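Local coordinates for protein M32 carboxypeptidase (Pyrococcus furiosus, PDB 1KA2) that removes amino acids one after another from the C-terminus of peptides, with broad specificity, as a cobalt-dependent metallocarboxypeptidase, at residues Thr352-Val356 and Val357-Phe361. Numbering follows the deposited sequence.
Sequences TEADV and VTYNF
From D355 to Y359 the chain makes one tight turn leading into helix 359-375, closed by the amide N of Y359 on the carbonyl O of D355 at 2.9 Å. Inside this turn the D355 carboxylate turns forward toward the next residues: with chi1 at 57°, CG sits between the backbone N and the carbonyl carbon, and both oxygens reach the residues that follow. OD2 takes two amides, a weak bond from V357 N at 2.7 Å and a straighter one from T358 N at 2.9 Å (154°) that arrives from above the carboxylate plane. OD1 accepts the T358 hydroxyl, OG1 to OD1 being a very short 2.5 Å, and the two side chains cross at about a right angle. R346 N also donates to OD1, so this buried carboxylate is gripped by four bonds. With an alanine in place of D355, the V357 and T358 amides, the T358 hydroxyl and R346 N would probably lose their shared acceptor, and the turn would be freer to shift. The methyl of A354 (CB) lies at the ring edge of Y359, near its plane, 4.0 Å from CD1. That ring also has a cation-pi contact with R303, while V356 packs on helix 488-498 and V357 reaches both that helix and helix 169-192. The whole is an Asx turn at D355, closed by the weak V357 bond and backed by the T358 amide, in the predicted I/NRXXA/SD motif; the side chain of Y359 lies about 5 Å from that of E299, a ligand of the catalytic metal.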
loop_
_atom_site.group_PDB
_atom_site.type_symbol
_atom_site.label_atom_id
_atom_site.label_comp_id
_atom_site.label_asym_id
_atom_site.label_seq_id
_atom_site.Cartn_x
_atom_site.Cartn_y
_atom_site.Cartn_z
ATOM N N THR A 352 -27.267 2.560 10.281
ATOM C CA THR A 352 -26.174 3.497 10.021
ATOM C C THR A 352 -26.604 4.957 9.887
ATOM O O THR A 352 -25.773 5.861 9.884
ATOM C CB THR A 352 -25.363 3.094 8.763
ATOM O OG1 THR A 352 -26.241 2.960 7.644
ATOM C CG2 THR A 352 -24.660 1.771 8.992
ATOM N N GLU A 353 -27.903 5.196 9.786
ATOM C CA GLU A 353 -28.398 6.563 9.665
ATOM C C GLU A 353 -29.039 7.043 10.968
ATOM O O GLU A 353 -29.291 8.238 11.154
ATOM C CB GLU A 353 -29.405 6.643 8.519
ATOM C CG GLU A 353 -28.907 5.986 7.242
ATOM C CD GLU A 353 -29.538 6.565 6.003
ATOM O OE1 GLU A 353 -29.412 7.793 5.806
ATOM O OE2 GLU A 353 -30.150 5.799 5.224
ATOM N N ALA A 354 -29.285 6.107 11.875
ATOM C CA ALA A 354 -29.914 6.427 13.152
ATOM C C ALA A 354 -29.207 7.535 13.928
ATOM O O ALA A 354 -27.973 7.551 14.039
ATOM C CB ALA A 354 -29.997 5.180 14.009
ATOM N N ASP A 355 -30.010 8.464 14.450
ATOM C CA ASP A 355 -29.516 9.569 15.261
ATOM C C ASP A 355 -28.975 8.891 16.511
ATOM O O ASP A 355 -29.164 7.686 16.685
ATOM C CB ASP A 355 -30.674 10.473 15.662
ATOM C CG ASP A 355 -31.752 9.715 16.399
ATOM O OD1 ASP A 355 -32.617 9.109 15.731
ATOM O OD2 ASP A 355 -31.701 9.696 17.647
ATOM N N VAL A 356 -28.343 9.651 17.397
ATOM C CA VAL A 356 -27.768 9.066 18.605
ATOM C C VAL A 356 -28.752 8.528 19.654
ATOM O O VAL A 356 -28.380 7.687 20.487
ATOM C CB VAL A 356 -26.863 10.061 19.331
ATOM C CG1 VAL A 356 -25.831 10.614 18.380
ATOM C CG2 VAL A 356 -27.705 11.165 19.935
ATOM N N VAL A 357 -29.989 9.020 19.632
ATOM C CA VAL A 357 -30.986 8.583 20.603
ATOM C C VAL A 357 -31.653 7.271 20.177
ATOM O O VAL A 357 -31.896 6.398 21.004
ATOM C CB VAL A 357 -32.052 9.685 20.819
ATOM C CG1 VAL A 357 -32.961 9.318 21.988
ATOM C CG2 VAL A 357 -31.364 11.012 21.089
ATOM N N THR A 358 -31.912 7.125 18.880
ATOM C CA THR A 358 -32.538 5.916 18.345
ATOM C C THR A 358 -31.528 4.815 17.963
ATOM O O THR A 358 -31.889 3.640 17.874
ATOM C CB THR A 358 -33.401 6.245 17.093
ATOM O OG1 THR A 358 -32.552 6.650 16.008
ATOM C CG2 THR A 358 -34.379 7.374 17.403
ATOM N N TYR A 359 -30.267 5.190 17.751
ATOM C CA TYR A 359 -29.229 4.222 17.358
ATOM C C TYR A 359 -29.154 2.937 18.181
ATOM O O TYR A 359 -29.242 1.827 17.640
ATOM C CB TYR A 359 -27.839 4.873 17.389
ATOM C CG TYR A 359 -26.730 3.980 16.858
ATOM C CD1 TYR A 359 -26.534 3.814 15.486
ATOM C CD2 TYR A 359 -25.890 3.296 17.725
ATOM C CE1 TYR A 359 -25.523 2.985 14.988
ATOM C CE2 TYR A 359 -24.881 2.462 17.245
ATOM C CZ TYR A 359 -24.702 2.311 15.878
ATOM O OH TYR A 359 -23.704 1.493 15.411
ATOM N N ASN A 360 -28.972 3.080 19.489
ATOM C CA ASN A 360 -28.850 1.903 20.330
ATOM C C ASN A 360 -30.027 0.909 20.311
ATOM O O ASN A 360 -29.874 -0.240 20.728
ATOM C CB ASN A 360 -28.504 2.336 21.755
ATOM C CG ASN A 360 -27.064 2.826 21.869
ATOM O OD1 ASN A 360 -26.144 2.172 21.381
ATOM N ND2 ASN A 360 -26.864 3.968 22.514
ATOM N N PHE A 361 -31.185 1.322 19.804
ATOM C CA PHE A 361 -32.315 0.402 19.759
ATOM C C PHE A 361 -32.146 -0.539 18.561
ATOM O O PHE A 361 -32.666 -1.660 18.541
ATOM C CB PHE A 361 -33.645 1.178 19.718
ATOM C CG PHE A 361 -33.982 1.862 21.029
ATOM C CD1 PHE A 361 -33.875 3.243 21.169
ATOM C CD2 PHE A 361 -34.378 1.115 22.131
ATOM C CE1 PHE A 361 -34.158 3.874 22.385
ATOM C CE2 PHE A 361 -34.666 1.735 23.357
ATOM C CZ PHE A 361 -34.555 3.121 23.482
#